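Local coordinates for extracellular solute-binding protein, family 1 (Trichodesmium erythraeum IMS101, PDB 6G7N), which binds ferric iron and probably delivers it, as a periplasmic solute-binding protein, to an ABC transporter for iron uptake, at residues 4-9 against 50-55; 71-76 against 236-241; 100-105 against 227-232; 219-224 against 287-292. All blocks are in the same frame, centred on the assembly; numbering follows the deposited sequence.

Contact 1: 4-9 against 50-55; sequences NLYSSR and SPADVF
Residues L5 and Y6 run parallel to V54 and F55 with CA atoms 4.9 Å apart in both pairs, L5 facing V54 and Y6 facing F55. The carbonyl O of N4 accepts from two successive amides, D53 N and V54 N, and V54 O then receives Y6 N at 2.8 Å. N4 holds the turn that leads into the second strand with two further bonds. Its backbone N meets D53 OD2 at 2.8 Å, on the anti lone pair of that oxygen, while the side-chain ND2 reaches P51 O at 2.9 Å, the donor standing 42° out of the carbonyl plane although the acceptor lies in the amide plane of N4. CG of N4 is anti to the carbonyl carbon (chi1 -60°), beside the backbone N, and the side chain as a whole crosses that of P51 at about a right angle. The pairing belongs to the parallel core of one lobe of a periplasmic binding protein, where strands 2-7 and 54-58 are neighbours and helix 36-46 lies on the chain between them; the chain beyond strand 2-7 brings S8 and R9 to the ligand pocket. On the face that carries Y6, the methyl of A52 sits over the centre of the tyrosine ring, 3.5 Å from its centroid and 12° off the ring normal, a CH-pi contact. The phenol oxygen passes P51 CG and CD and is hydrogen-bonded to E46 of helix 36-46, which also takes S50 OG. S50 OG in turn accepts from A52 N, an ST turn. On the other face L5 CD1 touches V54 CG1 at 3.7 Å.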
loop_
_atom_site.group_PDB
_atom_site.type_symbol
_atom_site.label_atom_id
_atom_site.label_comp_id
_atom_site.label_asym_id
_atom_site.label_seq_id
_atom_site.Cartn_x
_atom_site.Cartn_y
_atom_site.Cartn_z
ATOM N N ASN A 4 13.518 -3.896 19.183
ATOM C CA ASN A 4 14.211 -3.857 17.906
ATOM C C ASN A 4 13.186 -3.871 16.781
ATOM O O ASN A 4 12.517 -4.887 16.555
ATOM C CB ASN A 4 15.167 -5.036 17.814
ATOM C CG ASN A 4 16.205 -5.008 18.908
ATOM O OD1 ASN A 4 16.843 -3.986 19.121
ATOM N ND2 ASN A 4 16.356 -6.121 19.619
ATOM N N LEU A 5 13.090 -2.725 16.105
ATOM C CA LEU A 5 12.166 -2.516 14.988
ATOM C C LEU A 5 12.901 -2.723 13.676
ATOM O O LEU A 5 13.799 -1.940 13.348
ATOM C CB LEU A 5 11.636 -1.095 15.071
ATOM C CG LEU A 5 10.768 -0.616 13.904
ATOM C CD1 LEU A 5 9.541 -1.486 13.643
ATOM C CD2 LEU A 5 10.365 0.853 14.063
ATOM N N TYR A 6 12.536 -3.784 12.953
ATOM C CA TYR A 6 13.068 -4.052 11.593
ATOM C C TYR A 6 12.015 -3.507 10.626
ATOM O O TYR A 6 10.906 -4.018 10.548
ATOM C CB TYR A 6 13.242 -5.545 11.364
ATOM C CG TYR A 6 14.483 -6.195 11.944
ATOM C CD1 TYR A 6 14.942 -5.903 13.222
ATOM C CD2 TYR A 6 15.141 -7.180 11.221
ATOM C CE1 TYR A 6 16.058 -6.546 13.747
ATOM C CE2 TYR A 6 16.232 -7.847 11.738
ATOM C CZ TYR A 6 16.700 -7.532 12.997
ATOM O OH TYR A 6 17.788 -8.219 13.503
ATOM N N SER A 7 12.342 -2.435 9.908
ATOM C CA SER A 7 11.349 -1.752 9.072
ATOM C C SER A 7 11.916 -1.318 7.735
ATOM O O SER A 7 13.032 -0.799 7.655
ATOM C CB SER A 7 10.804 -0.519 9.781
ATOM O OG SER A 7 9.854 0.139 8.963
ATOM N N SER A 8 11.100 -1.490 6.697
ATOM C CA SER A 8 11.360 -0.875 5.388
ATOM C C SER A 8 10.600 0.445 5.156
ATOM O O SER A 8 10.675 1.037 4.076
ATOM C CB SER A 8 11.021 -1.878 4.281
ATOM O OG SER A 8 9.629 -2.137 4.230
ATOM N N ARG A 9 9.834 0.864 6.163
ATOM C CA ARG A 9 8.791 1.914 6.051
ATOM C C ARG A 9 9.107 3.158 6.890
ATOM O O ARG A 9 8.286 4.076 7.002
ATOM C CB ARG A 9 7.433 1.256 6.442
ATOM C CG ARG A 9 6.155 2.125 6.551
ATOM C CD ARG A 9 5.821 2.983 5.340
ATOM N NE ARG A 9 4.604 3.762 5.555
ATOM C CZ ARG A 9 4.552 4.854 6.310
ATOM N NH1 ARG A 9 5.635 5.339 6.887
ATOM N NH2 ARG A 9 3.384 5.473 6.480
ATOM N N SER A 50 17.355 -14.366 16.135
ATOM C CA SER A 50 17.058 -12.995 15.713
ATOM C C SER A 50 16.697 -12.076 16.894
ATOM O O SER A 50 15.845 -12.431 17.723
ATOM C CB SER A 50 15.898 -12.951 14.735
ATOM O OG SER A 50 15.720 -11.617 14.268
ATOM N N PRO A 51 17.289 -10.874 16.946
ATOM C CA PRO A 51 16.848 -9.900 17.955
ATOM C C PRO A 51 15.564 -9.153 17.569
ATOM O O PRO A 51 15.064 -8.390 18.378
ATOM C CB PRO A 51 18.010 -8.902 18.043
ATOM C CG PRO A 51 18.744 -9.054 16.754
ATOM C CD PRO A 51 18.475 -10.415 16.193
ATOM N N ALA A 52 15.043 -9.356 16.365
ATOM C CA ALA A 52 13.903 -8.561 15.916
ATOM C C ALA A 52 12.686 -8.755 16.820
ATOM O O ALA A 52 12.299 -9.875 17.159
ATOM C CB ALA A 52 13.551 -8.900 14.472
ATOM N N ASP A 53 12.056 -7.634 17.177
ATOM C CA ASP A 53 10.813 -7.628 17.962
ATOM C C ASP A 53 9.587 -7.312 17.114
ATOM O O ASP A 53 8.531 -7.923 17.274
ATOM C CB ASP A 53 10.885 -6.592 19.085
ATOM C CG ASP A 53 11.805 -7.010 20.214
ATOM O OD1 ASP A 53 11.539 -8.089 20.810
ATOM O OD2 ASP A 53 12.751 -6.245 20.534
ATOM N N VAL A 54 9.709 -6.288 16.274
ATOM C CA VAL A 54 8.616 -5.827 15.391
ATOM C C VAL A 54 9.152 -5.774 13.976
ATOM O O VAL A 54 10.280 -5.306 13.750
ATOM C CB VAL A 54 8.117 -4.433 15.814
ATOM C CG1 VAL A 54 7.067 -3.904 14.846
ATOM C CG2 VAL A 54 7.571 -4.465 17.225
ATOM N N PHE A 55 8.348 -6.240 13.026
ATOM C CA PHE A 55 8.651 -6.147 11.580
ATOM C C PHE A 55 7.576 -5.237 10.974
ATOM O O PHE A 55 6.388 -5.470 11.171
ATOM C CB PHE A 55 8.624 -7.540 10.926
ATOM C CG PHE A 55 8.666 -7.494 9.426
ATOM C CD1 PHE A 55 9.787 -7.011 8.762
ATOM C CD2 PHE A 55 7.558 -7.866 8.657
ATOM C CE1 PHE A 55 9.821 -6.923 7.394
ATOM C CE2 PHE A 55 7.620 -7.812 7.277
ATOM C CZ PHE A 55 8.749 -7.341 6.650
#

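Contact 2: 71-76 against 236-241; sequences ILQPIS and GGVVKN
L72 and V239 form an antiparallel non-hydrogen-bonded pair, CA atoms 4.4 Å apart, flanked by two backbone bonds: K240 N to I71 O, and Q73 N to V238 O at 2.9 Å. Q73 adds a side-chain bond to this short pairing. Its CB comes near K240 CA; CG lies between the backbone N and the carbonyl carbon (chi1 61°), where it rests against both V238 O and V239 O. From there the chain runs extended to CD, and NE2 gives a nearly straight bond to V239 O, 2.9 Å with an angle of 172° at the hydrogen, the acceptor in the plane of the amide. NE2 also brushes V238 CG1, and OE1 has a weak bond to K245 NZ. Beyond Q73 the backbones part, and a water joins them, giving to Q73 O and accepting from V238 N. I75 closes the apolar side, its CG1 3.7 Å from V238 CG2, the two side chains crossing at about a right angle. The short, weakly bonded strand 72-73 thus lies beside V238 and V239 of strand 231-239: helix 245-255 packs against I75 and V238, helix 36-46 against I71 and V239, and helix 60-68 against I71 and L72.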
loop_
_atom_site.group_PDB
_atom_site.type_symbol
_atom_site.label_atom_id
_atom_site.label_comp_id
_atom_site.label_asym_id
_atom_site.label_seq_id
_atom_site.Cartn_x
_atom_site.Cartn_y
_atom_site.Cartn_z
ATOM N N ILE A 71 7.898 -15.938 10.230
ATOM C CA ILE A 71 8.629 -15.005 11.086
ATOM C C ILE A 71 7.750 -14.174 12.021
ATOM O O ILE A 71 8.290 -13.316 12.745
ATOM C CB ILE A 71 9.568 -14.078 10.296
ATOM C CG1 ILE A 71 8.798 -13.121 9.379
ATOM C CG2 ILE A 71 10.586 -14.925 9.522
ATOM C CD1 ILE A 71 9.601 -11.902 8.978
ATOM N N LEU A 72 6.432 -14.407 12.022
ATOM C CA LEU A 72 5.508 -13.630 12.849
ATOM C C LEU A 72 4.805 -14.513 13.871
ATOM O O LEU A 72 4.690 -15.707 13.689
ATOM C CB LEU A 72 4.469 -12.941 11.961
ATOM C CG LEU A 72 5.027 -11.981 10.900
ATOM C CD1 LEU A 72 3.931 -11.474 9.969
ATOM C CD2 LEU A 72 5.777 -10.831 11.503
ATOM N N GLN A 73 4.331 -13.913 14.959
ATOM C CA GLN A 73 3.493 -14.600 15.931
ATOM C C GLN A 73 2.176 -13.858 16.119
ATOM O O GLN A 73 2.133 -12.635 16.026
ATOM C CB GLN A 73 4.193 -14.781 17.283
ATOM C CG GLN A 73 4.593 -13.489 17.989
ATOM C CD GLN A 73 5.134 -13.743 19.392
ATOM O OE1 GLN A 73 4.425 -14.245 20.257
ATOM N NE2 GLN A 73 6.399 -13.383 19.615
ATOM N N PRO A 74 1.107 -14.610 16.399
ATOM C CA PRO A 74 -0.212 -13.952 16.500
ATOM C C PRO A 74 -0.381 -13.167 17.787
ATOM O O PRO A 74 0.062 -13.607 18.843
ATOM C CB PRO A 74 -1.188 -15.126 16.443
ATOM C CG PRO A 74 -0.409 -16.273 17.018
ATOM C CD PRO A 74 0.993 -16.070 16.510
ATOM N N ILE A 75 -1.055 -12.029 17.708
ATOM C CA ILE A 75 -1.304 -11.148 18.822
ATOM C C ILE A 75 -2.784 -10.865 18.958
ATOM O O ILE A 75 -3.408 -10.441 17.992
ATOM C CB ILE A 75 -0.532 -9.812 18.613
ATOM C CG1 ILE A 75 0.966 -10.030 18.486
ATOM C CG2 ILE A 75 -0.867 -8.821 19.737
ATOM C CD1 ILE A 75 1.630 -10.623 19.676
ATOM N N SER A 76 -3.317 -11.060 20.168
ATOM C CA SER A 76 -4.711 -10.758 20.461
ATOM C C SER A 76 -4.774 -9.559 21.408
ATOM O O SER A 76 -4.450 -9.672 22.582
ATOM C CB SER A 76 -5.403 -11.984 21.065
ATOM O OG SER A 76 -5.532 -12.987 20.059
ATOM N N GLY A 236 2.517 -4.047 10.049
ATOM C CA GLY A 236 3.535 -4.829 10.745
ATOM C C GLY A 236 2.980 -5.806 11.723
ATOM O O GLY A 236 1.773 -5.918 11.929
ATOM N N GLY A 237 3.910 -6.522 12.350
ATOM C CA GLY A 237 3.550 -7.536 13.325
ATOM C C GLY A 237 4.691 -7.794 14.295
ATOM O O GLY A 237 5.799 -7.262 14.140
ATOM N N VAL A 238 4.371 -8.586 15.319
ATOM C CA VAL A 238 5.368 -9.032 16.316
ATOM C C VAL A 238 6.088 -10.246 15.755
ATOM O O VAL A 238 5.469 -11.212 15.270
ATOM C CB VAL A 238 4.694 -9.307 17.655
ATOM C CG1 VAL A 238 5.699 -9.813 18.677
ATOM C CG2 VAL A 238 4.030 -8.036 18.169
ATOM N N VAL A 239 7.413 -10.200 15.844
ATOM C CA VAL A 239 8.260 -11.273 15.310
ATOM C C VAL A 239 8.199 -12.531 16.181
ATOM O O VAL A 239 8.108 -12.435 17.419
ATOM C CB VAL A 239 9.689 -10.734 15.105
ATOM C CG1 VAL A 239 10.670 -11.812 14.679
ATOM C CG2 VAL A 239 9.680 -9.588 14.097
ATOM N N LYS A 240 8.300 -13.702 15.542
ATOM C CA LYS A 240 8.148 -14.999 16.193
ATOM C C LYS A 240 9.005 -15.139 17.427
ATOM O O LYS A 240 8.505 -15.574 18.477
ATOM C CB LYS A 240 8.450 -16.110 15.204
ATOM C CG LYS A 240 8.337 -17.505 15.813
ATOM C CD LYS A 240 8.326 -18.603 14.779
ATOM C CE LYS A 240 6.929 -18.879 14.264
ATOM N NZ LYS A 240 6.954 -19.804 13.094
ATOM N N ASN A 241 10.267 -14.761 17.346
ATOM C CA ASN A 241 11.078 -15.003 18.558
ATOM C C ASN A 241 11.399 -13.743 19.321
ATOM O O ASN A 241 12.378 -13.699 20.032
ATOM C CB ASN A 241 12.323 -15.843 18.258
ATOM C CG ASN A 241 11.984 -17.166 17.594
ATOM O OD1 ASN A 241 12.210 -17.345 16.377
ATOM N ND2 ASN A 241 11.409 -18.088 18.364
HETATM O O HOH W 1 1.936 -9.970 15.066
#

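Contact 3: 100-105 against 227-232; sequences KRARVI and RGTHVN. With DAL (D-alanine), chain C.
Strand 96-108, which brings R101 into the ligand pocket, pairs here antiparallel with V231 and N232 of strand 231-239. R101 and N232 exchange two backbone bonds, R101 N to N232 O at 2.9 Å and N232 N to R101 O at 2.8 Å, and R103 N gives a third to H230 O. Between them A102 faces V231 as a non-hydrogen-bonded pair, with A102 CB 4.0 Å from T229 CG2. The R101 side chain leaves from between the backbone N and the carbonyl carbon (chi1 58°), its CD passing 3.4 Å from N232 O. Further bends at chi2 and chi3 lead to a guanidinium whose NH1 bonds the carboxylate O of the D-alanine at 2.9 Å, 163° at the hydrogen, the acceptor at the group's edge and near its plane. NH1 also makes a salt bridge to E270. A leucine in place of R101 would probably leave the D-alanine carboxylate and E270 without this cationic partner. R103 points its charge elsewhere, to D177. R101 and the iron-binding tyrosines Y141, Y197 and Y198 line the pocket that holds the D-alanine, consistent with the interlobe ligand cleft of periplasmic iron-binding proteins.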
loop_
_atom_site.group_PDB
_atom_site.type_symbol
_atom_site.label_atom_id
_atom_site.label_comp_id
_atom_site.label_asym_id
_atom_site.label_seq_id
_atom_site.Cartn_x
_atom_site.Cartn_y
_atom_site.Cartn_z
ATOM N N LYS A 100 -2.986 3.535 5.431
ATOM C CA LYS A 100 -3.703 3.032 4.280
ATOM C C LYS A 100 -3.388 3.863 3.046
ATOM O O LYS A 100 -3.306 5.090 3.098
ATOM C CB LYS A 100 -5.246 3.125 4.591
ATOM C CG LYS A 100 -6.247 2.824 3.534
ATOM C CD LYS A 100 -7.611 2.927 4.201
ATOM C CE LYS A 100 -8.142 4.300 4.605
ATOM N NZ LYS A 100 -9.581 4.211 4.962
ATOM N N ARG A 101 -3.263 3.164 1.917
ATOM C CA ARG A 101 -3.081 3.768 0.595
ATOM C C ARG A 101 -4.168 3.233 -0.324
ATOM O O ARG A 101 -4.728 2.184 -0.105
ATOM C CB ARG A 101 -1.674 3.514 0.041
ATOM C CG ARG A 101 -1.270 2.032 -0.107
ATOM C CD ARG A 101 -0.554 1.428 1.097
ATOM N NE ARG A 101 0.670 2.104 1.481
ATOM C CZ ARG A 101 1.818 2.075 0.784
ATOM N NH1 ARG A 101 2.833 2.808 1.186
ATOM N NH2 ARG A 101 1.945 1.348 -0.321
ATOM N N ALA A 102 -4.449 3.963 -1.394
ATOM C CA ALA A 102 -5.415 3.517 -2.422
ATOM C C ALA A 102 -4.720 3.453 -3.764
ATOM O O ALA A 102 -3.921 4.325 -4.096
ATOM C CB ALA A 102 -6.596 4.481 -2.509
ATOM N N ARG A 103 -5.014 2.405 -4.549
ATOM C CA ARG A 103 -4.471 2.316 -5.899
ATOM C C ARG A 103 -5.549 2.848 -6.840
ATOM O O ARG A 103 -6.616 2.255 -6.984
ATOM C CB ARG A 103 -3.978 0.904 -6.241
ATOM C CG ARG A 103 -3.066 0.869 -7.472
ATOM C CD ARG A 103 -2.042 -0.256 -7.404
ATOM N NE ARG A 103 -1.007 -0.179 -8.430
ATOM C CZ ARG A 103 0.021 0.680 -8.388
ATOM N NH1 ARG A 103 0.168 1.544 -7.396
ATOM N NH2 ARG A 103 0.930 0.668 -9.365
ATOM N N VAL A 104 -5.264 4.019 -7.412
ATOM C CA VAL A 104 -6.258 4.864 -8.048
ATOM C C VAL A 104 -5.935 5.097 -9.505
ATOM O O VAL A 104 -4.827 4.823 -9.970
ATOM C CB VAL A 104 -6.392 6.198 -7.297
ATOM C CG1 VAL A 104 -6.818 5.929 -5.855
ATOM C CG2 VAL A 104 -5.093 7.000 -7.369
ATOM N N ILE A 105 -6.933 5.669 -10.210
ATOM C CA ILE A 105 -6.719 6.110 -11.593
ATOM C C ILE A 105 -6.243 7.557 -11.551
ATOM O O ILE A 105 -6.941 8.459 -11.052
ATOM C CB ILE A 105 -7.980 5.980 -12.444
ATOM C CG1 ILE A 105 -8.410 4.515 -12.573
ATOM C CG2 ILE A 105 -7.735 6.554 -13.842
ATOM C CD1 ILE A 105 -9.811 4.318 -13.113
ATOM N N ARG A 227 -18.330 -1.992 -5.489
ATOM C CA ARG A 227 -17.692 -2.561 -4.306
ATOM C C ARG A 227 -16.756 -1.620 -3.565
ATOM O O ARG A 227 -16.394 -1.922 -2.435
ATOM C CB ARG A 227 -16.975 -3.843 -4.663
ATOM C CG ARG A 227 -15.733 -3.649 -5.545
ATOM C CD ARG A 227 -15.083 -4.968 -5.885
ATOM N NE ARG A 227 -13.894 -4.800 -6.723
ATOM C CZ ARG A 227 -13.846 -4.911 -8.053
ATOM N NH1 ARG A 227 -14.916 -5.230 -8.751
ATOM N NH2 ARG A 227 -12.717 -4.677 -8.684
ATOM N N GLY A 228 -16.336 -0.520 -4.199
ATOM C CA GLY A 228 -15.417 0.396 -3.592
ATOM C C GLY A 228 -14.003 0.285 -4.124
ATOM O O GLY A 228 -13.662 -0.618 -4.884
ATOM N N THR A 229 -13.155 1.223 -3.708
ATOM C CA THR A 229 -11.803 1.344 -4.178
ATOM C C THR A 229 -10.883 0.318 -3.499
ATOM O O THR A 229 -11.055 0.001 -2.319
ATOM C CB THR A 229 -11.315 2.786 -3.921
ATOM O OG1 THR A 229 -12.137 3.688 -4.654
ATOM C CG2 THR A 229 -9.871 3.022 -4.253
ATOM N N HIS A 230 -9.882 -0.150 -4.253
ATOM C CA HIS A 230 -8.827 -1.041 -3.732
ATOM C C HIS A 230 -7.902 -0.245 -2.810
ATOM O O HIS A 230 -7.234 0.711 -3.262
ATOM C CB HIS A 230 -8.058 -1.612 -4.907
ATOM C CG HIS A 230 -6.877 -2.442 -4.530
ATOM N ND1 HIS A 230 -6.941 -3.793 -4.307
ATOM C CD2 HIS A 230 -5.567 -2.108 -4.377
ATOM C CE1 HIS A 230 -5.715 -4.238 -4.053
ATOM N NE2 HIS A 230 -4.855 -3.245 -4.095
ATOM N N VAL A 231 -7.891 -0.642 -1.541
ATOM C CA VAL A 231 -7.008 -0.077 -0.549
ATOM C C VAL A 231 -6.010 -1.114 -0.090
ATOM O O VAL A 231 -6.254 -2.325 -0.094
ATOM C CB VAL A 231 -7.776 0.578 0.622
ATOM C CG1 VAL A 231 -8.592 1.758 0.100
ATOM C CG2 VAL A 231 -8.649 -0.394 1.385
ATOM N N ASN A 232 -4.877 -0.620 0.365
ATOM C CA ASN A 232 -3.807 -1.498 0.858
ATOM C C ASN A 232 -3.134 -0.785 2.019
ATOM O O ASN A 232 -3.542 0.335 2.373
ATOM C CB ASN A 232 -2.883 -1.866 -0.319
ATOM C CG ASN A 232 -2.137 -3.189 -0.169
ATOM O OD1 ASN A 232 -1.869 -3.661 0.951
ATOM N ND2 ASN A 232 -1.757 -3.793 -1.307
HETATM N N DAL C . 7.450 2.856 -1.727
HETATM C CA DAL C . 7.684 3.452 -0.369
HETATM C CB DAL C . 8.768 2.683 0.370
HETATM C C DAL C . 6.438 3.566 0.447
HETATM O O DAL C . 5.370 3.298 -0.140
HETATM O OXT DAL C . 6.548 3.921 1.652
#

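Contact 4: 219-224 against 287-292; sequences MFFPNQ and GSFKND
F221 and F289 lie face over face in an offset stack, their ring planes 6° apart and their centroids at 3.9 Å. The closest atoms are the two CE1 carbons, 3.4 Å apart. F289 CD1 lies over the centre of the F221 ring, and F221 CD1 likewise over the centre of the F289 ring. In one of its two conformers M219 CG lies toward the rim of the opposite face of F221. The F289 ring reaches the stack with CG between the backbone N and the carbonyl carbon (chi1 59°); Y271 meets it edge-to-face. An alanine at F221 would probably deprive the F289 ring of its stacking partner and open a gap beside it.

Toward solvent the contact turns polar, carried by the partly exposed Q224 and the exposed K290. The Q224 amide, brought round by a bend at chi2, bonds both the N and the O of one residue: K290 N gives to OE1 at 2.8 Å, and NE2 gives to K290 O at 3.1 Å. Each donor lies in the plane of the carbonyl it meets, on a lone pair, so the paired bonds fix the rotation of the amide. The K290 side chain stretches out past Q224, running the other way, and its NZ bonds G226 O. A water links that NZ, at 3.2 Å, to Q224 O. The loop 287-292 thereby lies against the turn that follows strand 217-220; V104 of strand 96-108 touches F221, V231 of strand 231-239 touches F289, and helix 196-204 packs on M219.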
loop_
_atom_site.group_PDB
_atom_site.type_symbol
_atom_site.label_atom_id
_atom_site.label_comp_id
_atom_site.label_asym_id
_atom_site.label_seq_id
_atom_site.Cartn_x
_atom_site.Cartn_y
_atom_site.Cartn_z
ATOM N N MET A 219 -6.942 12.636 -9.438
ATOM C CA MET A 219 -7.057 11.320 -8.804
ATOM C C MET A 219 -8.502 10.899 -8.784
ATOM O O MET A 219 -9.334 11.626 -8.264
ATOM C CB MET A 219 -6.569 11.426 -7.356
ATOM C CG MET A 219 -6.877 10.202 -6.524
ATOM S SD MET A 219 -6.019 10.243 -4.947
ATOM C CE MET A 219 -4.427 10.784 -5.460
ATOM N N PHE A 220 -8.788 9.699 -9.303
ATOM C CA PHE A 220 -10.138 9.151 -9.347
ATOM C C PHE A 220 -10.159 7.833 -8.561
ATOM O O PHE A 220 -9.384 6.923 -8.850
ATOM C CB PHE A 220 -10.566 8.920 -10.799
ATOM C CG PHE A 220 -11.986 8.474 -10.975
ATOM C CD1 PHE A 220 -13.019 9.395 -11.067
ATOM C CD2 PHE A 220 -12.298 7.127 -10.991
ATOM C CE1 PHE A 220 -14.323 8.982 -11.246
ATOM C CE2 PHE A 220 -13.607 6.713 -11.150
ATOM C CZ PHE A 220 -14.615 7.636 -11.270
ATOM N N PHE A 221 -11.084 7.742 -7.606
ATOM C CA PHE A 221 -11.247 6.554 -6.760
ATOM C C PHE A 221 -12.242 5.617 -7.444
ATOM O O PHE A 221 -13.422 5.936 -7.514
ATOM C CB PHE A 221 -11.766 6.979 -5.379
ATOM C CG PHE A 221 -10.827 7.916 -4.655
ATOM C CD1 PHE A 221 -9.620 7.475 -4.157
ATOM C CD2 PHE A 221 -11.145 9.250 -4.483
ATOM C CE1 PHE A 221 -8.730 8.294 -3.495
ATOM C CE2 PHE A 221 -10.257 10.101 -3.825
ATOM C CZ PHE A 221 -9.052 9.624 -3.327
ATOM N N PRO A 222 -11.799 4.441 -7.961
ATOM C CA PRO A 222 -12.700 3.677 -8.787
ATOM C C PRO A 222 -13.709 2.844 -7.994
ATOM O O PRO A 222 -13.561 2.593 -6.788
ATOM C CB PRO A 222 -11.749 2.759 -9.583
ATOM C CG PRO A 222 -10.411 3.416 -9.496
ATOM C CD PRO A 222 -10.417 3.968 -8.107
ATOM N N ASN A 223 -14.740 2.417 -8.722
ATOM C CA ASN A 223 -15.742 1.460 -8.244
ATOM C C ASN A 223 -16.597 2.014 -7.085
ATOM O O ASN A 223 -17.159 1.249 -6.292
ATOM C CB ASN A 223 -15.162 0.070 -7.894
ATOM C CG ASN A 223 -14.530 -0.645 -9.090
ATOM O OD1 ASN A 223 -13.630 -0.121 -9.734
ATOM N ND2 ASN A 223 -15.015 -1.868 -9.402
ATOM N N GLN A 224 -16.813 3.331 -7.080
ATOM C CA GLN A 224 -17.624 3.958 -6.038
ATOM C C GLN A 224 -19.077 3.570 -6.042
ATOM O O GLN A 224 -19.715 3.645 -4.997
ATOM C CB GLN A 224 -17.510 5.483 -6.131
ATOM C CG GLN A 224 -16.108 5.969 -5.812
ATOM C CD GLN A 224 -15.718 5.638 -4.396
ATOM O OE1 GLN A 224 -16.291 6.210 -3.430
ATOM N NE2 GLN A 224 -14.793 4.680 -4.216
ATOM N N GLY A 287 -11.285 14.363 -1.317
ATOM C CA GLY A 287 -12.551 13.903 -0.734
ATOM C C GLY A 287 -12.472 12.488 -0.215
ATOM O O GLY A 287 -11.532 11.760 -0.484
ATOM N N SER A 288 -13.481 12.114 0.553
ATOM C CA SER A 288 -13.584 10.752 1.051
ATOM C C SER A 288 -14.094 9.843 -0.066
ATOM O O SER A 288 -14.586 10.277 -1.117
ATOM C CB SER A 288 -14.498 10.675 2.255
ATOM O OG SER A 288 -15.766 11.144 1.899
ATOM N N PHE A 289 -13.937 8.548 0.153
ATOM C CA PHE A 289 -14.288 7.576 -0.856
ATOM C C PHE A 289 -14.588 6.238 -0.202
ATOM O O PHE A 289 -14.035 5.887 0.853
ATOM C CB PHE A 289 -13.174 7.411 -1.924
ATOM C CG PHE A 289 -11.849 6.976 -1.385
ATOM C CD1 PHE A 289 -10.966 7.902 -0.879
ATOM C CD2 PHE A 289 -11.473 5.628 -1.394
ATOM C CE1 PHE A 289 -9.750 7.512 -0.380
ATOM C CE2 PHE A 289 -10.243 5.233 -0.916
ATOM C CZ PHE A 289 -9.371 6.181 -0.410
ATOM N N LYS A 290 -15.474 5.489 -0.842
ATOM C CA LYS A 290 -15.829 4.156 -0.384
ATOM C C LYS A 290 -14.661 3.198 -0.574
ATOM O O LYS A 290 -14.106 3.094 -1.660
ATOM C CB LYS A 290 -17.012 3.614 -1.176
ATOM C CG LYS A 290 -17.496 2.279 -0.689
ATOM C CD LYS A 290 -18.660 1.767 -1.507
ATOM C CE LYS A 290 -19.102 0.414 -0.992
ATOM N NZ LYS A 290 -20.357 -0.011 -1.639
ATOM N N ASN A 291 -14.298 2.527 0.516
ATOM C CA ASN A 291 -13.256 1.513 0.519
ATOM C C ASN A 291 -13.904 0.128 0.316
ATOM O O ASN A 291 -14.875 -0.196 0.993
ATOM C CB ASN A 291 -12.554 1.420 1.890
ATOM C CG ASN A 291 -11.707 2.627 2.299
ATOM O OD1 ASN A 291 -10.780 2.439 3.094
ATOM N ND2 ASN A 291 -12.009 3.853 1.842
ATOM N N ASP A 292 -13.303 -0.707 -0.534
ATOM C CA ASP A 292 -13.698 -2.117 -0.586
ATOM C C ASP A 292 -13.496 -2.765 0.795
ATOM O O ASP A 292 -12.518 -2.463 1.478
ATOM C CB ASP A 292 -12.866 -2.760 -1.704
ATOM C CG ASP A 292 -13.316 -4.147 -2.132
ATOM O OD1 ASP A 292 -13.865 -4.931 -1.324
ATOM O OD2 ASP A 292 -13.087 -4.454 -3.323
HETATM O O HOH W 2 -21.390 2.008 -3.882
#

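From the N terminus, contact 1 comes first, closing a loop of 40 residues that contains helices 15-25 and 36-46 and strand 28-33, and it ends before contact 2 opens. Contact 2 then spans a long excursion from 71-76 to 236-241, and contact 3 is nested inside it. Contact 4 opens within that span but ends beyond it, so it crosses both contacts 2 and 3. Contacts 1 and 2 touch through backbone bonds of D53 and F55 with V239 and G237, in one lobe. Contacts 3 and 4 touch through T229 and through I105 with F220; contact 4 lies on the opposite side of the chain's centre from contacts 1 and 2. Strand 231-239, shared by contacts 2 and 3, runs between the two groups.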